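Local coordinates for UPF0141 protein yjdB (Campylobacter jejuni subsp. jejuni HB93-13, PDB 4TN0) that probably transfers phosphoethanolamine onto acceptor molecules in the periplasm through its zinc-dependent, alkaline phosphatase-like catalytic domain, and is required for polymyxin resistance and motility, at residues L22-A28 with F222-G228; F55-C61 with K272-Q278; A102-S108 with I148-Q154. One frame throughout, in Å; residues are numbered along the deposited sequence.

Interaction 1: residues L22-A28 with F222-G228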
loop_
_atom_site.group_PDB
_atom_site.type_symbol
_atom_site.label_atom_id
_atom_site.label_comp_id
_atom_site.label_asym_id
_atom_site.label_seq_id
_atom_site.Cartn_x
_atom_site.Cartn_y
_atom_site.Cartn_z
ATOM N N LEU A 22 0.486 3.772 -6.846
ATOM C CA LEU A 22 0.636 3.506 -5.413
ATOM C C LEU A 22 -0.579 2.739 -4.922
ATOM O O LEU A 22 -1.698 3.253 -4.944
ATOM C CB LEU A 22 0.771 4.808 -4.628
ATOM C CG LEU A 22 0.909 4.724 -3.116
ATOM C CD1 LEU A 22 2.209 4.035 -2.729
ATOM C CD2 LEU A 22 0.847 6.115 -2.525
ATOM N N VAL A 23 -0.392 1.513 -4.483
ATOM C CA VAL A 23 -1.551 0.792 -3.992
ATOM C C VAL A 23 -1.536 0.713 -2.466
ATOM O O VAL A 23 -0.662 0.070 -1.878
ATOM C CB VAL A 23 -1.647 -0.620 -4.592
ATOM C CG1 VAL A 23 -2.889 -1.317 -4.061
ATOM C CG2 VAL A 23 -1.742 -0.522 -6.101
ATOM N N VAL A 24 -2.496 1.402 -1.842
ATOM C CA VAL A 24 -2.694 1.345 -0.392
ATOM C C VAL A 24 -3.627 0.190 -0.016
ATOM O O VAL A 24 -4.840 0.215 -0.268
ATOM C CB VAL A 24 -3.270 2.663 0.163
ATOM C CG1 VAL A 24 -3.553 2.551 1.669
ATOM C CG2 VAL A 24 -2.346 3.832 -0.160
ATOM N N GLY A 25 -3.042 -0.826 0.595
ATOM C CA GLY A 25 -3.792 -2.001 0.981
ATOM C C GLY A 25 -4.591 -1.865 2.265
ATOM O O GLY A 25 -4.843 -0.764 2.784
ATOM N N GLU A 26 -5.041 -3.003 2.761
ATOM C CA GLU A 26 -5.935 -2.992 3.898
ATOM C C GLU A 26 -5.831 -4.327 4.631
ATOM O O GLU A 26 -6.108 -5.381 4.043
ATOM C CB GLU A 26 -7.379 -2.709 3.449
ATOM C CG GLU A 26 -8.412 -2.847 4.568
ATOM C CD GLU A 26 -8.222 -1.792 5.634
ATOM O OE1 GLU A 26 -8.763 -0.669 5.486
ATOM O OE2 GLU A 26 -7.484 -2.074 6.603
ATOM N N THR A 27 -5.377 -4.266 5.888
ATOM C CA THR A 27 -5.429 -5.376 6.843
ATOM C C THR A 27 -4.458 -6.539 6.500
ATOM O O THR A 27 -4.285 -7.503 7.269
ATOM C CB THR A 27 -6.924 -5.866 6.970
ATOM O OG1 THR A 27 -7.743 -4.776 7.441
ATOM C CG2 THR A 27 -7.081 -7.045 7.895
ATOM N N ALA A 28 -3.793 -6.443 5.354
ATOM C CA ALA A 28 -2.824 -7.479 4.989
ATOM C C ALA A 28 -1.588 -7.451 5.905
ATOM O O ALA A 28 -1.008 -6.386 6.166
ATOM C CB ALA A 28 -2.407 -7.329 3.538
ATOM N N PHE A 222 4.010 0.550 -6.468
ATOM C CA PHE A 222 4.351 0.376 -5.064
ATOM C C PHE A 222 3.094 0.053 -4.276
ATOM O O PHE A 222 2.100 0.802 -4.327
ATOM C CB PHE A 222 5.048 1.608 -4.472
ATOM C CG PHE A 222 5.624 1.357 -3.104
ATOM C CD1 PHE A 222 6.519 0.323 -2.904
ATOM C CD2 PHE A 222 5.250 2.129 -2.022
ATOM C CE1 PHE A 222 7.030 0.061 -1.647
ATOM C CE2 PHE A 222 5.760 1.888 -0.783
ATOM C CZ PHE A 222 6.658 0.848 -0.586
ATOM N N TYR A 223 3.137 -1.099 -3.599
ATOM C CA TYR A 223 2.028 -1.593 -2.779
ATOM C C TYR A 223 2.451 -1.781 -1.325
ATOM O O TYR A 223 3.477 -2.414 -1.050
ATOM C CB TYR A 223 1.496 -2.921 -3.334
ATOM C CG TYR A 223 0.726 -3.778 -2.331
ATOM C CD1 TYR A 223 1.326 -4.876 -1.726
ATOM C CD2 TYR A 223 -0.603 -3.499 -2.002
ATOM C CE1 TYR A 223 0.642 -5.665 -0.823
ATOM C CE2 TYR A 223 -1.299 -4.293 -1.073
ATOM C CZ TYR A 223 -0.664 -5.376 -0.499
ATOM O OH TYR A 223 -1.310 -6.179 0.415
ATOM N N LEU A 224 1.658 -1.246 -0.401
ATOM C CA LEU A 224 1.851 -1.548 1.025
ATOM C C LEU A 224 0.517 -1.565 1.765
ATOM O O LEU A 224 -0.450 -0.913 1.363
ATOM C CB LEU A 224 2.794 -0.548 1.711
ATOM C CG LEU A 224 2.373 0.905 1.928
ATOM C CD1 LEU A 224 3.428 1.602 2.783
ATOM C CD2 LEU A 224 2.153 1.666 0.622
ATOM N N SER A 225 0.472 -2.301 2.865
ATOM C CA SER A 225 -0.747 -2.376 3.643
ATOM C C SER A 225 -0.765 -1.260 4.670
ATOM O O SER A 225 0.295 -0.730 5.012
ATOM C CB SER A 225 -0.867 -3.737 4.327
ATOM O OG SER A 225 -2.156 -3.865 4.890
ATOM N N ASP A 226 -1.954 -0.888 5.142
ATOM C CA ASP A 226 -2.060 0.083 6.227
ATOM C C ASP A 226 -1.638 -0.518 7.582
ATOM O O ASP A 226 -1.065 0.192 8.400
ATOM C CB ASP A 226 -3.477 0.678 6.328
ATOM C CG ASP A 226 -4.568 -0.376 6.552
ATOM O OD1 ASP A 226 -4.290 -1.582 6.386
ATOM O OD2 ASP A 226 -5.719 0.011 6.862
ATOM N N HIS A 227 -1.906 -1.804 7.806
ATOM C CA HIS A 227 -1.530 -2.509 9.056
ATOM C C HIS A 227 -1.790 -4.023 8.927
ATOM O O HIS A 227 -2.287 -4.504 7.901
ATOM C CB HIS A 227 -2.303 -1.981 10.249
ATOM C CG HIS A 227 -3.781 -1.996 10.035
ATOM N ND1 HIS A 227 -4.513 -3.165 10.039
ATOM C CD2 HIS A 227 -4.661 -0.997 9.774
ATOM C CE1 HIS A 227 -5.782 -2.884 9.788
ATOM N NE2 HIS A 227 -5.899 -1.576 9.630
ATOM N N GLY A 228 -1.440 -4.776 9.957
ATOM C CA GLY A 228 -1.642 -6.208 9.926
ATOM C C GLY A 228 -2.995 -6.591 10.475
ATOM O O GLY A 228 -3.945 -5.821 10.409
#
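Two parallel strands lie side by side here, and both run into loops that hold a zinc ion. Backbone bonds set the register. Val23 N donates to Phe222 O at 2.6 Å, Leu224 N to Val23 O at 3.0 Å, and Gly25 N to Leu224 O at 2.7 Å. Past the strands, Thr27 N donates to Asp226 OD1 at 2.9 Å, so the two loops stay joined.

Metal binding dominates the polar end. Glu26 OE2, Asp226 OD2 and His227 NE2 are all zinc ligands. This explains why Glu26 OE2 and Asp226 OD2 lie only 2.7 Å apart. Thr27 OG1 donates to Glu26 OE2 at 2.8 Å, and His227 ND1 to Gly228 O at 2.7 Å. Thr65, present as phosphothreonine, completes the site; a metal site at the C-terminal ends of the parallel strands is characteristic of the alkaline phosphatase-like fold.

Apolar contacts cover both faces. Leu22 CD1 meets the Phe222 ring edge at CD2, 3.7 Å away, and Leu224 CD2 at 4.1 Å. On the other face Val23 CG1 packs on Tyr223 CD2 at 3.8 Å. Gly25 leaves room for the Tyr223 ring: a CB there would clash with CE2.

Strand 146-152 flanks strand 18-24, and strand 252-259 flanks strand 218-224. Helix 186-211 covers the Val23 and Tyr223 face.

Interaction 2: residues F55-C61 with K272-Q278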
loop_
_atom_site.group_PDB
_atom_site.type_symbol
_atom_site.label_atom_id
_atom_site.label_comp_id
_atom_site.label_asym_id
_atom_site.label_seq_id
_atom_site.Cartn_x
_atom_site.Cartn_y
_atom_site.Cartn_z
ATOM N N PHE A 55 9.703 -6.358 0.428
ATOM C CA PHE A 55 10.326 -5.883 1.649
ATOM C C PHE A 55 9.906 -6.745 2.840
ATOM O O PHE A 55 8.751 -6.721 3.274
ATOM C CB PHE A 55 9.945 -4.428 1.871
ATOM C CG PHE A 55 10.480 -3.510 0.818
ATOM C CD1 PHE A 55 9.874 -3.436 -0.423
ATOM C CD2 PHE A 55 11.604 -2.735 1.059
ATOM C CE1 PHE A 55 10.373 -2.601 -1.403
ATOM C CE2 PHE A 55 12.100 -1.901 0.083
ATOM C CZ PHE A 55 11.483 -1.835 -1.142
ATOM N N ASP A 56 10.846 -7.505 3.385
ATOM C CA ASP A 56 10.466 -8.492 4.383
ATOM C C ASP A 56 10.579 -7.971 5.804
ATOM O O ASP A 56 10.310 -8.697 6.744
ATOM C CB ASP A 56 11.305 -9.764 4.219
ATOM C CG ASP A 56 12.776 -9.473 4.045
ATOM O OD1 ASP A 56 13.419 -9.056 5.036
ATOM O OD2 ASP A 56 13.278 -9.648 2.906
ATOM N N ASN A 57 10.943 -6.705 5.954
ATOM C CA ASN A 57 11.126 -6.113 7.275
ATOM C C ASN A 57 10.495 -4.719 7.375
ATOM O O ASN A 57 11.082 -3.786 7.894
ATOM C CB ASN A 57 12.620 -6.060 7.599
ATOM C CG ASN A 57 12.891 -5.839 9.080
ATOM O OD1 ASN A 57 12.030 -6.080 9.930
ATOM N ND2 ASN A 57 14.097 -5.376 9.396
ATOM N N PHE A 58 9.264 -4.620 6.896
ATOM C CA PHE A 58 8.549 -3.369 6.721
ATOM C C PHE A 58 7.464 -3.247 7.787
ATOM O O PHE A 58 6.668 -4.175 7.972
ATOM C CB PHE A 58 7.933 -3.348 5.323
ATOM C CG PHE A 58 7.766 -1.984 4.738
ATOM C CD1 PHE A 58 6.593 -1.278 4.915
ATOM C CD2 PHE A 58 8.768 -1.425 3.963
ATOM C CE1 PHE A 58 6.434 -0.025 4.351
ATOM C CE2 PHE A 58 8.611 -0.174 3.396
ATOM C CZ PHE A 58 7.453 0.528 3.593
ATOM N N SER A 59 7.418 -2.107 8.473
ATOM C CA SER A 59 6.472 -1.892 9.572
ATOM C C SER A 59 5.485 -0.770 9.317
ATOM O O SER A 59 5.747 0.117 8.518
ATOM C CB SER A 59 7.224 -1.592 10.866
ATOM O OG SER A 59 7.609 -2.795 11.506
ATOM N N SER A 60 4.375 -0.783 10.047
ATOM C CA SER A 60 3.351 0.233 9.864
ATOM C C SER A 60 3.462 1.269 10.951
ATOM O O SER A 60 4.096 1.059 11.983
ATOM C CB SER A 60 1.938 -0.364 9.888
ATOM O OG SER A 60 1.657 -0.914 11.162
ATOM N N CYS A 61 2.783 2.377 10.717
ATOM C CA CYS A 61 2.843 3.515 11.602
ATOM C C CYS A 61 1.894 3.326 12.788
ATOM O O CYS A 61 2.165 3.788 13.891
ATOM C CB CYS A 61 2.515 4.785 10.799
ATOM S SG CYS A 61 2.608 6.284 11.748
ATOM N N LYS A 272 15.623 -4.443 0.192
ATOM C CA LYS A 272 14.439 -5.174 0.651
ATOM C C LYS A 272 14.529 -5.741 2.077
ATOM O O LYS A 272 13.504 -5.849 2.754
ATOM C CB LYS A 272 14.099 -6.309 -0.339
ATOM C CG LYS A 272 15.090 -7.462 -0.373
ATOM C CD LYS A 272 14.676 -8.541 -1.369
ATOM C CE LYS A 272 15.457 -9.836 -1.134
ATOM N NZ LYS A 272 14.783 -11.028 -1.732
ATOM N N GLY A 273 15.729 -6.054 2.559
ATOM C CA GLY A 273 15.859 -6.669 3.869
ATOM C C GLY A 273 16.084 -5.697 5.014
ATOM O O GLY A 273 16.235 -6.102 6.175
ATOM N N LEU A 274 16.111 -4.409 4.692
ATOM C CA LEU A 274 16.372 -3.356 5.681
ATOM C C LEU A 274 15.154 -3.034 6.531
ATOM O O LEU A 274 14.031 -3.035 6.021
ATOM C CB LEU A 274 16.837 -2.073 4.981
ATOM C CG LEU A 274 18.177 -2.037 4.244
ATOM C CD1 LEU A 274 18.130 -0.938 3.209
ATOM C CD2 LEU A 274 19.319 -1.803 5.210
ATOM N N LYS A 275 15.372 -2.721 7.808
ATOM C CA LYS A 275 14.286 -2.282 8.686
ATOM C C LYS A 275 13.705 -0.944 8.195
ATOM O O LYS A 275 14.215 0.143 8.506
ATOM C CB LYS A 275 14.772 -2.183 10.135
ATOM C CG LYS A 275 13.742 -1.689 11.152
ATOM C CD LYS A 275 14.289 -1.779 12.580
ATOM C CE LYS A 275 13.219 -1.549 13.650
ATOM N NZ LYS A 275 13.165 -0.131 14.137
ATOM N N LEU A 276 12.629 -1.043 7.421
ATOM C CA LEU A 276 11.947 0.122 6.878
ATOM C C LEU A 276 10.516 0.151 7.404
ATOM O O LEU A 276 10.152 -0.680 8.233
ATOM C CB LEU A 276 11.985 0.089 5.355
ATOM C CG LEU A 276 13.406 0.027 4.814
ATOM C CD1 LEU A 276 13.447 -0.659 3.462
ATOM C CD2 LEU A 276 13.935 1.448 4.706
ATOM N N SER A 277 9.719 1.110 6.934
ATOM C CA SER A 277 8.389 1.331 7.485
ATOM C C SER A 277 7.586 2.355 6.698
ATOM O O SER A 277 8.049 2.890 5.720
ATOM C CB SER A 277 8.497 1.794 8.934
ATOM O OG SER A 277 8.995 3.116 8.984
ATOM N N GLN A 278 6.366 2.621 7.140
ATOM C CA GLN A 278 5.541 3.636 6.506
ATOM C C GLN A 278 6.177 5.023 6.622
ATOM O O GLN A 278 5.869 5.927 5.831
ATOM C CB GLN A 278 4.134 3.627 7.109
ATOM C CG GLN A 278 3.221 2.609 6.414
ATOM C CD GLN A 278 2.020 2.178 7.243
ATOM O OE1 GLN A 278 1.731 2.744 8.298
ATOM N NE2 GLN A 278 1.326 1.141 6.776
#
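Phe58 and Leu276 share one face of a short parallel strand pair. Phe58 takes chi1 near -151° (t). This lays its ring along the neighbouring strand, with one face over Leu276 C and Ser277 N. Its CZ comes within 3.2 Å of Ser277 O, and its CD2 lies 3.8 Å from Leu276 CB. Leu276 is m,t, and its CD1 reaches the ring edge of Phe55 at CD2, 3.7 Å away.

The backbone ladder is short. Leu276 N donates to Asn57 O at 3.2 Å, Ser59 N to Leu276 O at 3.1 Å, and Gln278 N to Ser59 O at 2.9 Å. Strand 53-59 turns a corner at Asp56 and Asn57. At the corner itself, Asp56 N donates to Lys272 O at 3.2 Å. These strands form one end of the large mixed sheet of the alkaline phosphatase-like fold, and 276-277 is its outermost strand here. Strand 252-259 lies on the other side of 53-59.

The CA-to-CB bond of Asn57 points toward 272-278, and chi1 t packs ND2 against Lys275, 3.3 Å from CB. Lys272 has chi1 p and is extended from there on, which carries its ammonium group clear of 55-61. Gln278 has chi1 near -86° and chi2 near 159°. This brings OE1 to Cys61 N at 2.7 Å, while NE2 bonds to Asp226 O. Cys61, chi1 t, is in a disulfide with Cys71. Ser60, chi1 p, turns OG to Gly62 O, while its CB stays 3.5 Å from Gln278 OE1.

Interaction 3: residues A102-S108 with I148-Q154; sequences AWFDNNS and IIVLHLQ
At the apolar centre, Val150 (chi1 t) sets CG1 over the face of the Trp103 six-membered ring, 3.5 Å from its centroid, a CH-pi contact. Trp103 is t, with chi2 near -71°. The two residues pair in neighbouring parallel strands, 102-105 and 148-152, of the central sheet of the alkaline phosphatase-like fold. The strand axes approach to 4.6 Å at 11°. On the other face, Phe104 (chi1 m) meets Leu151 (m,t), CD2 to CD2 at 3.6 Å. Phe104 CE2 lies 4.0 Å from Ile149 CG2. Helix 133-139 covers this face.

Both strands keep extended backbones, phi about -99° to -125° and psi 110° to 137°. Asn106 leaves this range (phi/psi -109°/5°). The register pairs Ala102 with Ile149, Trp103 with Val150, Phe104 with Leu151 and Asp105 with His152. Hydrogen bonds run Ala102 N to Ile148 O 2.8 Å, Val150 N to Ala102 O 2.6 Å, Phe104 N to Val150 O 2.8 Å, His152 N to Phe104 O 3.0 Å and Asn106 N to His152 O 3.0 Å.

At the polar end, Asp105 (t) takes His152 ND1 on OD2 at 2.6 Å and Trp103 NE1 on the same OD2 at 3.0 Å. Its OD1 accepts Asn107 N at 2.8 Å, an Asx turn. His152 and Asn107 are both chi1 t. Asn107 CB sits over the His152 ring, 3.5 Å from its centroid. Asn107 ND2 donates to Leu153 O at 2.7 Å and also to the zinc ligand Glu26. Gln154 is t,p, which brings OE1 to Ser108 N at 2.7 Å.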
loop_
_atom_site.group_PDB
_atom_site.type_symbol
_atom_site.label_atom_id
_atom_site.label_comp_id
_atom_site.label_asym_id
_atom_site.label_seq_id
_atom_site.Cartn_x
_atom_site.Cartn_y
_atom_site.Cartn_z
ATOM N N ALA A 102 -4.140 11.187 -9.203
ATOM C CA ALA A 102 -5.476 10.573 -9.134
ATOM C C ALA A 102 -5.583 9.637 -7.916
ATOM O O ALA A 102 -4.627 8.902 -7.597
ATOM C CB ALA A 102 -5.799 9.826 -10.421
ATOM N N TRP A 103 -6.715 9.709 -7.209
ATOM C CA TRP A 103 -6.979 8.840 -6.058
ATOM C C TRP A 103 -8.310 8.073 -6.227
ATOM O O TRP A 103 -9.389 8.667 -6.199
ATOM C CB TRP A 103 -6.979 9.670 -4.762
ATOM C CG TRP A 103 -7.107 8.861 -3.477
ATOM C CD1 TRP A 103 -8.218 8.210 -3.035
ATOM C CD2 TRP A 103 -6.099 8.653 -2.474
ATOM N NE1 TRP A 103 -7.966 7.592 -1.840
ATOM C CE2 TRP A 103 -6.670 7.853 -1.468
ATOM C CE3 TRP A 103 -4.771 9.056 -2.335
ATOM C CZ2 TRP A 103 -5.957 7.445 -0.331
ATOM C CZ3 TRP A 103 -4.061 8.652 -1.218
ATOM C CH2 TRP A 103 -4.659 7.856 -0.223
ATOM N N PHE A 104 -8.230 6.755 -6.406
ATOM C CA PHE A 104 -9.434 5.930 -6.538
ATOM C C PHE A 104 -9.627 5.022 -5.299
ATOM O O PHE A 104 -8.789 4.157 -5.009
ATOM C CB PHE A 104 -9.369 5.085 -7.815
ATOM C CG PHE A 104 -9.186 5.889 -9.067
ATOM C CD1 PHE A 104 -9.909 7.053 -9.273
ATOM C CD2 PHE A 104 -8.274 5.491 -10.037
ATOM C CE1 PHE A 104 -9.734 7.804 -10.427
ATOM C CE2 PHE A 104 -8.094 6.243 -11.197
ATOM C CZ PHE A 104 -8.827 7.399 -11.386
ATOM N N ASP A 105 -10.736 5.211 -4.584
ATOM C CA ASP A 105 -10.913 4.600 -3.265
ATOM C C ASP A 105 -12.074 3.616 -3.211
ATOM O O ASP A 105 -13.231 3.993 -3.410
ATOM C CB ASP A 105 -11.120 5.700 -2.223
ATOM C CG ASP A 105 -10.732 5.261 -0.821
ATOM O OD1 ASP A 105 -11.298 4.269 -0.336
ATOM O OD2 ASP A 105 -9.816 5.879 -0.227
ATOM N N ASN A 106 -11.757 2.356 -2.917
ATOM C CA ASN A 106 -12.760 1.307 -2.745
ATOM C C ASN A 106 -12.895 0.881 -1.270
ATOM O O ASN A 106 -13.614 -0.061 -0.929
ATOM C CB ASN A 106 -12.412 0.097 -3.610
ATOM C CG ASN A 106 -13.569 -0.892 -3.717
ATOM O OD1 ASN A 106 -14.719 -0.484 -3.845
ATOM N ND2 ASN A 106 -13.265 -2.191 -3.694
ATOM N N ASN A 107 -12.174 1.578 -0.400
ATOM C CA ASN A 107 -12.138 1.220 1.007
ATOM C C ASN A 107 -13.343 1.745 1.782
ATOM O O ASN A 107 -13.677 2.922 1.688
ATOM C CB ASN A 107 -10.835 1.724 1.617
ATOM C CG ASN A 107 -10.568 1.129 2.965
ATOM O OD1 ASN A 107 -11.076 1.601 3.972
ATOM N ND2 ASN A 107 -9.797 0.053 2.986
ATOM N N SER A 108 -13.974 0.878 2.574
ATOM C CA SER A 108 -15.191 1.257 3.293
ATOM C C SER A 108 -14.991 2.431 4.239
ATOM O O SER A 108 -15.955 3.070 4.645
ATOM C CB SER A 108 -15.750 0.065 4.080
ATOM O OG SER A 108 -14.868 -0.394 5.090
ATOM N N ILE A 148 0.833 10.297 -10.648
ATOM C CA ILE A 148 0.670 9.308 -9.581
ATOM C C ILE A 148 -0.796 8.959 -9.482
ATOM O O ILE A 148 -1.666 9.835 -9.386
ATOM C CB ILE A 148 1.209 9.772 -8.192
ATOM C CG1 ILE A 148 1.112 8.618 -7.185
ATOM C CG2 ILE A 148 0.497 11.030 -7.694
ATOM C CD1 ILE A 148 1.750 8.893 -5.833
ATOM N N ILE A 149 -1.050 7.657 -9.526
ATOM C CA ILE A 149 -2.375 7.102 -9.338
ATOM C C ILE A 149 -2.422 6.275 -8.062
ATOM O O ILE A 149 -1.661 5.309 -7.893
ATOM C CB ILE A 149 -2.783 6.230 -10.541
ATOM C CG1 ILE A 149 -2.601 7.040 -11.843
ATOM C CG2 ILE A 149 -4.220 5.718 -10.361
ATOM C CD1 ILE A 149 -3.004 6.317 -13.116
ATOM N N VAL A 150 -3.293 6.672 -7.140
ATOM C CA VAL A 150 -3.461 5.908 -5.907
ATOM C C VAL A 150 -4.684 4.995 -5.999
ATOM O O VAL A 150 -5.786 5.427 -6.365
ATOM C CB VAL A 150 -3.601 6.815 -4.674
ATOM C CG1 VAL A 150 -3.764 5.954 -3.423
ATOM C CG2 VAL A 150 -2.383 7.738 -4.529
ATOM N N LEU A 151 -4.464 3.713 -5.731
ATOM C CA LEU A 151 -5.572 2.793 -5.582
ATOM C C LEU A 151 -5.624 2.347 -4.116
ATOM O O LEU A 151 -4.669 1.734 -3.614
ATOM C CB LEU A 151 -5.421 1.595 -6.519
ATOM C CG LEU A 151 -5.200 1.946 -7.997
ATOM C CD1 LEU A 151 -5.000 0.686 -8.843
ATOM C CD2 LEU A 151 -6.313 2.822 -8.542
ATOM N N HIS A 152 -6.740 2.656 -3.450
ATOM C CA HIS A 152 -6.960 2.311 -2.041
ATOM C C HIS A 152 -7.902 1.099 -1.968
ATOM O O HIS A 152 -9.097 1.203 -2.276
ATOM C CB HIS A 152 -7.551 3.504 -1.272
ATOM C CG HIS A 152 -7.620 3.312 0.219
ATOM N ND1 HIS A 152 -8.397 4.108 1.036
ATOM C CD2 HIS A 152 -7.004 2.428 1.040
ATOM C CE1 HIS A 152 -8.278 3.710 2.286
ATOM N NE2 HIS A 152 -7.435 2.696 2.318
ATOM N N LEU A 153 -7.342 -0.041 -1.567
ATOM C CA LEU A 153 -8.061 -1.309 -1.515
ATOM C C LEU A 153 -8.952 -1.497 -0.289
ATOM O O LEU A 153 -8.691 -0.948 0.780
ATOM C CB LEU A 153 -7.066 -2.464 -1.553
ATOM C CG LEU A 153 -6.032 -2.462 -2.675
ATOM C CD1 LEU A 153 -5.185 -3.730 -2.582
ATOM C CD2 LEU A 153 -6.717 -2.343 -4.029
ATOM N N GLN A 154 -10.007 -2.284 -0.456
ATOM C CA GLN A 154 -10.711 -2.881 0.670
ATOM C C GLN A 154 -9.858 -4.067 1.165
ATOM O O GLN A 154 -9.861 -4.410 2.364
ATOM C CB GLN A 154 -12.120 -3.328 0.257
ATOM C CG GLN A 154 -13.045 -3.806 1.382
ATOM C CD GLN A 154 -13.573 -2.698 2.305
ATOM O OE1 GLN A 154 -12.962 -1.646 2.479
ATOM N NE2 GLN A 154 -14.720 -2.959 2.915
#

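How the interactions relate
All three interactions join parallel neighbours in one mixed sheet. Interactions 1 and 3 are buried. Interaction 2 is partly exposed, at one end of the sheet. Strands 18-24 and 146-152 are adjacent, so interactions 1 and 3 touch directly: Val24 N lies 2.8 Å from Leu151 O, and Glu26 OE1 lies 2.8 Å from Asn107 ND2. Interaction 2 reaches interaction 1 through Gln278 NE2, 3.0 Å from Asp226 O. Interactions 2 and 3 do not touch, with nearest atoms about 10 Å apart. The chemistry changes with place: metal ligands in interaction 1, a His-carboxylate bond and Asx turn in interaction 3, and a glutamine beside a disulfide cysteine in interaction 2.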